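ESSC (Geobacillus thermodenitrificans, PDB 5FWH) is a component of the bacterial type VII secretion apparatus, a membrane-associated FtsK/SpoIIIE-type ATPase whose N-terminal forkhead-associated region probably mediates protein-protein contacts. Local coordinates at residues Lys95-Val100 with Glu173-Val178; Ala114-Thr119 with Glu182-Ser187; Asn120-Leu125 with Asp137-Leu142; Gln131-Pro136 with Ala152-Asn157. One frame throughout, in Å; residues are numbered along the deposited sequence.

Interaction 1: Lys95-Val100 with Glu173-Val178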
# COMPACT_ATOMS: atom_id res chain seq x y z
N LYS A 95 2.49 12.12 -5.75
CA LYS A 95 2.15 11.38 -6.96
C LYS A 95 3.09 11.76 -8.09
O LYS A 95 3.18 12.93 -8.50
CB LYS A 95 0.69 11.65 -7.35
CG LYS A 95 0.09 10.55 -8.21
CD LYS A 95 -1.42 10.65 -8.42
CE LYS A 95 -1.75 11.65 -9.50
NZ LYS A 95 -1.23 11.27 -10.84
N TYR A 96 3.79 10.76 -8.60
CA TYR A 96 4.74 10.90 -9.66
C TYR A 96 4.18 10.16 -10.82
O TYR A 96 3.63 9.10 -10.62
CB TYR A 96 6.01 10.17 -9.26
CG TYR A 96 6.70 10.72 -8.09
CD1 TYR A 96 6.34 10.33 -6.83
CD2 TYR A 96 7.73 11.65 -8.25
CE1 TYR A 96 6.95 10.86 -5.74
CE2 TYR A 96 8.36 12.18 -7.17
CZ TYR A 96 7.97 11.78 -5.92
OH TYR A 96 8.60 12.30 -4.85
N VAL A 97 4.39 10.63 -12.02
CA VAL A 97 3.95 9.87 -13.19
C VAL A 97 5.12 9.76 -14.09
O VAL A 97 5.76 10.72 -14.37
CB VAL A 97 2.75 10.50 -13.93
CG1 VAL A 97 2.32 9.63 -15.12
CG2 VAL A 97 1.59 10.64 -12.96
N TYR A 98 5.42 8.54 -14.49
CA TYR A 98 6.52 8.26 -15.38
C TYR A 98 6.04 7.77 -16.71
O TYR A 98 5.11 6.93 -16.79
CB TYR A 98 7.45 7.18 -14.77
CG TYR A 98 7.96 7.62 -13.39
CD1 TYR A 98 8.93 8.65 -13.25
CD2 TYR A 98 7.41 7.08 -12.25
CE1 TYR A 98 9.37 9.05 -11.99
CE2 TYR A 98 7.86 7.46 -11.00
CZ TYR A 98 8.82 8.47 -10.89
OH TYR A 98 9.19 8.78 -9.60
N TYR A 99 6.75 8.21 -17.74
CA TYR A 99 6.57 7.74 -19.11
C TYR A 99 7.50 6.55 -19.33
O TYR A 99 8.70 6.66 -19.16
CB TYR A 99 6.83 8.89 -20.12
CG TYR A 99 6.78 8.42 -21.52
CD1 TYR A 99 5.58 8.09 -22.08
CD2 TYR A 99 7.94 8.23 -22.26
CE1 TYR A 99 5.50 7.58 -23.37
CE2 TYR A 99 7.88 7.73 -23.56
CZ TYR A 99 6.65 7.42 -24.11
OH TYR A 99 6.53 6.93 -25.39
N VAL A 100 6.92 5.39 -19.67
CA VAL A 100 7.66 4.16 -19.80
C VAL A 100 7.35 3.47 -21.13
O VAL A 100 7.59 2.28 -21.27
CB VAL A 100 7.40 3.20 -18.62
CG1 VAL A 100 7.91 3.78 -17.30
CG2 VAL A 100 5.91 2.84 -18.50
N GLU A 173 -0.92 2.12 -20.91
CA GLU A 173 0.20 1.27 -21.25
C GLU A 173 1.54 1.95 -21.16
O GLU A 173 2.57 1.28 -20.89
CB GLU A 173 0.03 0.80 -22.67
CG GLU A 173 1.01 -0.26 -23.14
CD GLU A 173 1.19 -0.25 -24.65
OE1 GLU A 173 0.29 0.26 -25.38
OE2 GLU A 173 2.24 -0.72 -25.11
N ASP A 174 1.57 3.23 -21.44
CA ASP A 174 2.85 3.97 -21.47
C ASP A 174 3.12 4.86 -20.22
O ASP A 174 4.16 5.50 -20.16
CB ASP A 174 3.00 4.75 -22.82
CG ASP A 174 1.72 5.52 -23.25
OD1 ASP A 174 1.05 6.11 -22.38
OD2 ASP A 174 1.39 5.53 -24.47
N LEU A 175 2.20 4.88 -19.24
CA LEU A 175 2.26 5.79 -18.10
C LEU A 175 1.98 5.11 -16.76
O LEU A 175 0.88 4.60 -16.52
CB LEU A 175 1.28 6.95 -18.26
CG LEU A 175 1.74 7.98 -19.33
CD1 LEU A 175 0.67 8.22 -20.37
CD2 LEU A 175 2.15 9.32 -18.73
N LEU A 176 2.95 5.24 -15.86
CA LEU A 176 2.94 4.56 -14.58
C LEU A 176 2.93 5.57 -13.45
O LEU A 176 3.86 6.39 -13.37
CB LEU A 176 4.16 3.67 -14.49
CG LEU A 176 4.37 3.02 -13.14
CD1 LEU A 176 3.22 2.05 -12.89
CD2 LEU A 176 5.73 2.37 -13.14
N ALA A 177 1.88 5.55 -12.63
CA ALA A 177 1.76 6.47 -11.55
C ALA A 177 2.09 5.75 -10.29
O ALA A 177 1.68 4.59 -10.08
CB ALA A 177 0.39 7.09 -11.46
N VAL A 178 2.93 6.39 -9.52
CA VAL A 178 3.39 5.90 -8.24
C VAL A 178 3.02 6.84 -7.11
O VAL A 178 3.33 7.99 -7.22
CB VAL A 178 4.91 5.79 -8.27
CG1 VAL A 178 5.42 5.26 -6.91
CG2 VAL A 178 5.28 4.92 -9.44
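Alternate residues of strands 95-99 and 175-178 project from opposite faces of one antiparallel sheet, and the orientation of the side chains differs between the faces. On one, the ring of Tyr98 leans obliquely across Val178. Tyr98 CG is anti to its own carbonyl carbon (chi1 -57°), which swings the ring beside the backbone N and along the pair toward Val178. Contact is therefore made by an edge: Val178 CG2 lies near the ring plane, 3.9 Å from Tyr98 CE2. Tyr96 adopts the same turn, and the edge of its ring faces the carbonyl oxygen of Val178, with Tyr96 CD1 and Val178 O 3.8 Å apart. On the other face Val97 puts CG1 anti to its backbone N, aiming it at Leu175, where Val97 CG1 and Leu175 CD2 meet at 3.6 Å across obliquely crossing chains. The second methyl, Val97 CG2, packs on Ala177 CB at 4.0 Å. The Tyr99 ring crosses Asp174 obliquely, with Tyr99 CE1 3.8 Å from Asp174 CB.

The backbone fixes this register with five bonds. Tyr98 N to Leu176 O spans 2.9 Å and is almost straight (175°). At the strand end, Val100 N reaches Asp174 O at 2.8 Å, but from 33° above the carbonyl plane, unlike the other four. The Tyr96 hydroxyl is bound by Glu183 and Val184 N. Both are inner strands of one antiparallel sheet of the forkhead-associated beta-sandwich: strand 94-99 is flanked on its other edge by strand 189-190, and strand 175-180 by strand 166-170, whose Phe170 touches Leu176 and Val100.

Interaction 2: Ala114-Thr119 with Glu182-Ser187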
# COMPACT_ATOMS: atom_id res chain seq x y z
N ALA A 114 18.03 -0.21 -9.61
CA ALA A 114 16.57 -0.20 -9.68
C ALA A 114 16.06 0.99 -10.44
O ALA A 114 16.57 2.10 -10.26
CB ALA A 114 15.96 -0.19 -8.28
N ASP A 115 15.10 0.77 -11.32
CA ASP A 115 14.39 1.91 -11.97
C ASP A 115 13.60 2.77 -10.96
O ASP A 115 13.43 3.98 -11.13
CB ASP A 115 13.47 1.37 -13.07
CG ASP A 115 14.23 0.55 -14.13
OD1 ASP A 115 14.81 1.21 -15.03
OD2 ASP A 115 14.26 -0.72 -14.07
N ILE A 116 13.02 2.12 -9.95
CA ILE A 116 12.38 2.82 -8.85
C ILE A 116 12.97 2.26 -7.60
O ILE A 116 12.83 1.07 -7.35
CB ILE A 116 10.86 2.63 -8.81
CG1 ILE A 116 10.21 3.13 -10.12
CG2 ILE A 116 10.26 3.35 -7.60
CD1 ILE A 116 8.71 2.91 -10.12
N GLU A 117 13.58 3.14 -6.80
CA GLU A 117 14.31 2.71 -5.57
C GLU A 117 13.46 2.83 -4.32
O GLU A 117 12.95 3.92 -4.00
CB GLU A 117 15.59 3.49 -5.40
CG GLU A 117 16.72 2.99 -6.30
CD GLU A 117 18.04 3.73 -6.06
OE1 GLU A 117 18.21 4.82 -6.67
OE2 GLU A 117 18.90 3.20 -5.29
N THR A 118 13.36 1.71 -3.60
CA THR A 118 12.56 1.64 -2.40
C THR A 118 13.00 0.45 -1.54
O THR A 118 13.37 -0.62 -2.05
CB THR A 118 11.04 1.53 -2.72
OG1 THR A 118 10.31 1.14 -1.56
CG2 THR A 118 10.73 0.48 -3.85
N THR A 119 12.93 0.66 -0.23
CA THR A 119 13.08 -0.40 0.74
C THR A 119 11.71 -0.98 1.08
O THR A 119 11.63 -1.79 1.95
CB THR A 119 13.73 0.11 2.04
OG1 THR A 119 12.80 0.94 2.76
CG2 THR A 119 14.99 0.90 1.76
N GLU A 182 6.78 9.00 0.76
CA GLU A 182 8.11 9.62 0.67
C GLU A 182 8.33 10.03 -0.76
O GLU A 182 7.64 9.52 -1.65
CB GLU A 182 9.20 8.63 1.03
CG GLU A 182 8.80 7.60 2.06
CD GLU A 182 9.99 6.82 2.61
OE1 GLU A 182 11.12 6.96 2.08
OE2 GLU A 182 9.79 6.06 3.60
N GLU A 183 9.31 10.92 -1.00
CA GLU A 183 9.79 11.16 -2.35
C GLU A 183 10.32 9.81 -2.96
O GLU A 183 10.98 8.96 -2.29
CB GLU A 183 10.85 12.30 -2.46
CG GLU A 183 10.33 13.76 -2.41
CD GLU A 183 10.56 14.58 -3.70
OE1 GLU A 183 9.99 14.25 -4.77
OE2 GLU A 183 11.31 15.58 -3.66
N VAL A 184 9.95 9.59 -4.20
CA VAL A 184 10.33 8.40 -4.91
C VAL A 184 11.62 8.72 -5.65
O VAL A 184 11.74 9.78 -6.22
CB VAL A 184 9.24 8.06 -5.93
CG1 VAL A 184 9.67 6.92 -6.80
CG2 VAL A 184 7.99 7.69 -5.16
N VAL A 185 12.53 7.77 -5.67
CA VAL A 185 13.77 7.89 -6.38
C VAL A 185 13.70 6.99 -7.57
O VAL A 185 13.46 5.78 -7.43
CB VAL A 185 14.94 7.48 -5.50
CG1 VAL A 185 16.28 7.67 -6.24
CG2 VAL A 185 14.90 8.30 -4.21
N SER A 186 13.86 7.61 -8.75
CA SER A 186 13.67 6.94 -10.01
C SER A 186 14.63 7.38 -11.08
O SER A 186 14.89 8.55 -11.25
CB SER A 186 12.22 7.14 -10.54
OG SER A 186 11.94 6.14 -11.54
N SER A 187 15.08 6.44 -11.88
CA SER A 187 15.79 6.78 -13.12
C SER A 187 14.85 6.89 -14.30
O SER A 187 15.32 7.00 -15.40
CB SER A 187 16.85 5.72 -13.38
OG SER A 187 16.22 4.50 -13.59
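In the forkhead-associated beta-sandwich, the short strand 116-117 receives an edge strand here: residues 185-186 run antiparallel to it, weakly bonded, as the outermost strand of a mixed sheet. The first shell centres on one carbonyl. Asp115 O accepts two donors, the hydroxyl of Ser186 and the amide of Ser187. The hydroxyl comes in the carbonyl plane, with Ser186 OG 2.7 Å from Asp115 O. The amide is the poorer partner: Ser187 N lies 3.1 Å from Asp115 O, is bent to 144° at its hydrogen and sits above the carbonyl plane. Two residues further along, Glu117 N points straight at Val185 O, 2.7 Å away (179°).

Side chains meet on both faces. Ile116 CG2, anti to its backbone N, meets Val184 CG1 at 3.7 Å with the two chains crossing obliquely, while Ile116 CG1 rests against the Ser186 hydroxyl. On the face of Glu117 and Val185, the extended Glu117 chain lays a carboxylate oxygen beside a methyl, with Glu117 OE1 3.5 Å from Val185 CG1.

A second shell holds these groups in place. The Asp115 carboxylate is engaged by Leu107 N, and Ile116 pairs through its backbone with Leu107, so strand 105-109 presents residues 115-117 from the side away from the edge strand. Met166 and Tyr98 touch Val184, and Phe168 packs on Ile116. Ser186 OG is anti to its own backbone N (chi1 -162°), a torsion that lets the one oxygen bond to Asp115 O while it also bonds to Leu188 N.

Interaction 3: Asn120-Leu125 with Asp137-Leu142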
# COMPACT_ATOMS: atom_id res chain seq x y z
N ASN A 120 10.64 -0.54 0.39
CA ASN A 120 9.25 -1.00 0.68
C ASN A 120 8.70 -2.17 -0.13
O ASN A 120 7.70 -2.75 0.28
CB ASN A 120 8.23 0.15 0.50
CG ASN A 120 8.62 1.41 1.22
OD1 ASN A 120 8.52 2.51 0.66
ND2 ASN A 120 9.11 1.27 2.45
N ALA A 121 9.31 -2.47 -1.27
CA ALA A 121 8.75 -3.40 -2.25
C ALA A 121 9.88 -3.99 -3.03
O ALA A 121 10.88 -3.37 -3.18
CB ALA A 121 7.84 -2.62 -3.22
N ARG A 122 9.67 -5.15 -3.61
CA ARG A 122 10.61 -5.70 -4.50
C ARG A 122 9.83 -6.49 -5.53
O ARG A 122 9.29 -7.53 -5.20
CB ARG A 122 11.63 -6.58 -3.71
CG ARG A 122 12.44 -7.56 -4.55
CD ARG A 122 13.42 -8.38 -3.70
NE ARG A 122 14.48 -7.50 -3.22
CZ ARG A 122 15.53 -7.11 -3.95
NH1 ARG A 122 15.70 -7.52 -5.21
NH2 ARG A 122 16.42 -6.28 -3.43
N PHE A 123 9.88 -6.09 -6.79
CA PHE A 123 9.14 -6.81 -7.82
C PHE A 123 9.59 -6.29 -9.16
O PHE A 123 10.29 -5.32 -9.21
CB PHE A 123 7.60 -6.65 -7.61
CG PHE A 123 7.08 -5.23 -7.73
CD1 PHE A 123 6.64 -4.71 -8.96
CD2 PHE A 123 6.93 -4.42 -6.58
CE1 PHE A 123 6.16 -3.41 -9.09
CE2 PHE A 123 6.38 -3.11 -6.71
CZ PHE A 123 6.05 -2.60 -7.96
N SER A 124 9.28 -6.95 -10.26
CA SER A 124 9.61 -6.34 -11.53
C SER A 124 8.39 -6.25 -12.37
O SER A 124 7.44 -6.92 -12.10
CB SER A 124 10.77 -7.06 -12.25
OG SER A 124 10.36 -8.32 -12.66
N LEU A 125 8.39 -5.32 -13.31
CA LEU A 125 7.31 -5.17 -14.30
C LEU A 125 7.91 -5.43 -15.69
O LEU A 125 8.94 -4.86 -16.03
CB LEU A 125 6.74 -3.78 -14.24
CG LEU A 125 6.06 -3.38 -12.90
CD1 LEU A 125 5.59 -1.94 -13.02
CD2 LEU A 125 4.81 -4.13 -12.61
N ASP A 137 8.52 -10.97 -5.94
CA ASP A 137 9.62 -11.69 -5.34
C ASP A 137 9.14 -12.43 -4.09
O ASP A 137 8.18 -12.03 -3.43
CB ASP A 137 10.81 -10.75 -5.09
CG ASP A 137 12.14 -11.35 -5.56
OD1 ASP A 137 12.31 -12.58 -5.42
OD2 ASP A 137 13.00 -10.61 -6.09
N ASP A 138 9.80 -13.54 -3.79
CA ASP A 138 9.30 -14.44 -2.75
C ASP A 138 9.30 -13.75 -1.40
O ASP A 138 8.34 -13.88 -0.64
CB ASP A 138 10.12 -15.73 -2.71
CG ASP A 138 9.97 -16.56 -3.97
OD1 ASP A 138 9.85 -15.95 -5.06
OD2 ASP A 138 10.00 -17.81 -3.88
N ASP A 139 10.38 -13.01 -1.13
CA ASP A 139 10.50 -12.17 0.08
C ASP A 139 9.45 -11.03 0.29
O ASP A 139 8.72 -11.09 1.27
CB ASP A 139 11.95 -11.62 0.25
CG ASP A 139 12.48 -10.89 -1.00
OD1 ASP A 139 12.11 -11.28 -2.13
OD2 ASP A 139 13.28 -9.93 -0.85
N ALA A 140 9.36 -10.04 -0.60
CA ALA A 140 8.51 -8.82 -0.38
C ALA A 140 6.98 -9.02 -0.65
O ALA A 140 6.60 -9.34 -1.79
CB ALA A 140 9.04 -7.68 -1.24
N PRO A 141 6.11 -8.86 0.38
CA PRO A 141 4.67 -9.04 0.11
C PRO A 141 4.06 -7.90 -0.70
O PRO A 141 4.24 -6.73 -0.33
CB PRO A 141 4.03 -9.13 1.49
CG PRO A 141 5.13 -8.90 2.49
CD PRO A 141 6.42 -9.11 1.81
N LEU A 142 3.36 -8.28 -1.77
CA LEU A 142 2.80 -7.34 -2.76
C LEU A 142 1.33 -7.66 -3.08
O LEU A 142 1.00 -8.89 -3.25
CB LEU A 142 3.63 -7.46 -4.01
CG LEU A 142 3.27 -6.55 -5.15
CD1 LEU A 142 3.45 -5.08 -4.80
CD2 LEU A 142 4.16 -6.93 -6.31
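Arg122 sets out toward residues 137-142 from its first bond, and the chain can be traced atom by atom. Its CB meets a methyl: Arg122 CB lies 3.7 Å from Ala140 CB, and the same methyl reaches back to the amide of Arg122. CG is anti to the backbone N (chi1 162°), which lays the chain alongside Asp137, the two side chains pointing the same way, and brings Arg122 CG to 3.6 Å from Asp137 CB. At CD the chain lies between two carboxylates, with Arg122 CD 3.2 Å from Asp139 OD2 and 3.3 Å from Asp137 OD2. A bend at chi3 (-70°) then turns the guanidinium, and Arg122 NE forms a long salt bridge, 3.6 Å, to Asp139 OD2. The guanidinium and the Asp139 carboxylate are tilted by 27°.

The place is where the chain enters strand 123-128 of the forkhead-associated sandwich and leaves strand 131-136, its hairpin partner, so that the loop 137-142 folds back over the strand's start. Farther out, Arg122 NH1 stands 4.2 Å from Asp137 OD2, beyond salt-bridge range, and its firm partner is the carboxylate of Asp111. Three acidic residues thus surround one cation, which would probably help keep them ionised. Asp137 itself is steadied from its own loop, since Asp138 N donates to the anti lone pair of Asp137 OD1.

Inward of the arginine the contact turns apolar. Phe123, with CG in the crowded position between N and carbonyl carbon, crosses Leu142 at about a right angle; Leu142 CD2 touches Phe123 CG at 3.7 Å, and Phe168 meets the Phe123 ring edge-to-face.

Interaction 4: Gln131-Pro136 with Ala152-Asn157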
# COMPACT_ATOMS: atom_id res chain seq x y z
N GLN A 131 1.51 -5.69 -23.20
CA GLN A 131 0.90 -5.96 -21.90
C GLN A 131 1.96 -5.97 -20.82
O GLN A 131 2.96 -6.67 -20.95
CB GLN A 131 0.24 -7.35 -21.93
CG GLN A 131 -0.81 -7.53 -23.03
CD GLN A 131 -1.82 -6.38 -23.10
OE1 GLN A 131 -1.77 -5.56 -24.02
NE2 GLN A 131 -2.72 -6.30 -22.11
N TRP A 132 1.72 -5.26 -19.72
CA TRP A 132 2.61 -5.38 -18.57
C TRP A 132 2.30 -6.59 -17.73
O TRP A 132 1.14 -6.88 -17.45
CB TRP A 132 2.56 -4.10 -17.73
CG TRP A 132 3.21 -2.99 -18.41
CD1 TRP A 132 2.60 -1.94 -19.07
CD2 TRP A 132 4.60 -2.75 -18.49
NE1 TRP A 132 3.54 -1.07 -19.56
CE2 TRP A 132 4.77 -1.53 -19.22
CE3 TRP A 132 5.72 -3.43 -18.03
CZ2 TRP A 132 6.01 -1.01 -19.53
CZ3 TRP A 132 6.98 -2.91 -18.33
CH2 TRP A 132 7.12 -1.71 -19.08
N VAL A 133 3.33 -7.32 -17.35
CA VAL A 133 3.25 -8.39 -16.35
C VAL A 133 3.98 -7.97 -15.06
O VAL A 133 5.06 -7.41 -15.10
CB VAL A 133 3.91 -9.65 -16.91
CG1 VAL A 133 3.95 -10.77 -15.89
CG2 VAL A 133 3.13 -10.10 -18.13
N VAL A 134 3.36 -8.24 -13.92
CA VAL A 134 4.02 -8.10 -12.64
C VAL A 134 4.61 -9.45 -12.20
O VAL A 134 3.88 -10.44 -12.15
CB VAL A 134 3.10 -7.53 -11.54
CG1 VAL A 134 1.83 -8.35 -11.33
CG2 VAL A 134 3.88 -7.39 -10.24
N ILE A 135 5.89 -9.45 -11.82
CA ILE A 135 6.57 -10.66 -11.32
C ILE A 135 7.01 -10.32 -9.91
O ILE A 135 7.93 -9.53 -9.74
CB ILE A 135 7.80 -11.04 -12.19
CG1 ILE A 135 7.38 -11.32 -13.67
CG2 ILE A 135 8.58 -12.25 -11.60
CD1 ILE A 135 7.55 -10.16 -14.61
N PRO A 136 6.35 -10.87 -8.90
CA PRO A 136 6.78 -10.54 -7.54
C PRO A 136 7.97 -11.37 -7.07
O PRO A 136 8.38 -12.35 -7.72
CB PRO A 136 5.54 -10.89 -6.69
CG PRO A 136 4.86 -11.95 -7.49
CD PRO A 136 5.11 -11.66 -8.93
N ALA A 152 3.56 -14.58 -11.12
CA ALA A 152 3.42 -13.53 -12.13
C ALA A 152 1.99 -13.46 -12.65
O ALA A 152 1.29 -14.47 -12.66
CB ALA A 152 4.42 -13.71 -13.25
N VAL A 153 1.56 -12.24 -12.97
CA VAL A 153 0.18 -11.90 -13.38
C VAL A 153 0.20 -10.74 -14.41
O VAL A 153 0.89 -9.70 -14.22
CB VAL A 153 -0.68 -11.42 -12.18
CG1 VAL A 153 -2.13 -11.15 -12.59
CG2 VAL A 153 -0.62 -12.42 -11.04
N SER A 154 -0.55 -10.92 -15.49
CA SER A 154 -0.64 -9.94 -16.52
C SER A 154 -1.70 -8.93 -16.11
O SER A 154 -2.77 -9.31 -15.67
CB SER A 154 -0.95 -10.58 -17.89
OG SER A 154 -0.40 -9.72 -18.87
N LEU A 155 -1.34 -7.66 -16.18
CA LEU A 155 -2.08 -6.55 -15.64
C LEU A 155 -3.01 -5.94 -16.66
O LEU A 155 -2.67 -5.90 -17.82
CB LEU A 155 -1.10 -5.43 -15.22
CG LEU A 155 0.03 -5.70 -14.20
CD1 LEU A 155 0.83 -4.44 -13.92
CD2 LEU A 155 -0.61 -6.17 -12.92
N ARG A 156 -4.13 -5.36 -16.21
CA ARG A 156 -5.05 -4.56 -17.04
C ARG A 156 -5.04 -3.15 -16.49
O ARG A 156 -4.66 -2.99 -15.35
CB ARG A 156 -6.47 -5.12 -16.95
CG ARG A 156 -6.58 -6.63 -16.79
CD ARG A 156 -8.02 -7.18 -16.90
NE ARG A 156 -9.05 -6.43 -16.13
CZ ARG A 156 -9.89 -6.92 -15.18
NH1 ARG A 156 -9.91 -8.20 -14.78
NH2 ARG A 156 -10.76 -6.08 -14.61
N ASN A 157 -5.47 -2.13 -17.24
CA ASN A 157 -5.45 -0.70 -16.74
C ASN A 157 -6.32 -0.54 -15.51
O ASN A 157 -7.43 -1.07 -15.43
CB ASN A 157 -5.94 0.33 -17.81
CG ASN A 157 -4.86 0.77 -18.81
OD1 ASN A 157 -3.86 1.45 -18.46
ND2 ASN A 157 -5.07 0.42 -20.09
O HOH W 1 -0.73 -4.08 -19.26
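Gln131 opens the pairing at its margin, where Gln131 CB faces the Ser154 hydroxyl. At Trp132 the backbone does the holding. Leu155 N donates to Trp132 O at 2.9 Å, nearly along the C=O axis and straight at 174°. The reciprocal bond is replaced by a water, which accepts from Trp132 N at 2.8 Å and donates to Leu155 O at 3.0 Å, showing that the strands have begun to splay. The indole leads away from the contact, its NE1 bonded to Glu173 O and its ring stacked on Phe170, so only Trp132 CB brushes Leu155.

Val133 divides its methyls along the neighbouring chain. CG1, anti to the backbone N, reaches the Ala152 methyl, and Val133 CG2 lies 3.6 Å from Ser154 OG.

Val134 forms the pair bonded in both directions. Its amide donates to Val153 O at 2.9 Å (160°), and its own carbonyl accepts from Val153 N at 3.0 Å (154°). Val134 CG1 occupies the crowded position between N and carbonyl carbon, which puts Val134 CG1 3.3 Å from Val153 O and against Leu155 CD2, the Val134 and Leu155 side chains crossing at about a right angle. Leu142 and Leu149 also touch Val134, and Leu144 touches Leu155.

Ile135 points its first bond away, yet CG1 still meets Ala152 CB at 3.8 Å, and Pro136 adds only slight contact beside Ala152. The geometry is that of a short antiparallel edge strand, residues 153-154, bordering one sheet of a forkhead-associated beta-sandwich next to the hairpin 123-136.

Overall arrangement
Interaction 1 is the most buried and regular of the four, with five backbone bonds and aromatic and aliphatic side chains inside one sheet. Interactions 2 and 4, and residues 120-125 of interaction 3, belong to the facing sheet: 2 and 4 add its two outermost strands, both short, with serines and water close to the pairing, whereas 3 relies on charge outside and hydrophobic packing inside. Trp132 NE1 to Glu173 O, 2.9 Å, joins interactions 1 and 4 across the sheets, and the hydroxyl of Tyr96 probably joins 1 to 2 through Glu183 OE1 and Val184 N. Neighbouring strands 123-128 and 131-136 link 3 with 4 by Ser124 N to Ile135 O, while 2 and 4 stay about 9 Å apart at their nearest atoms.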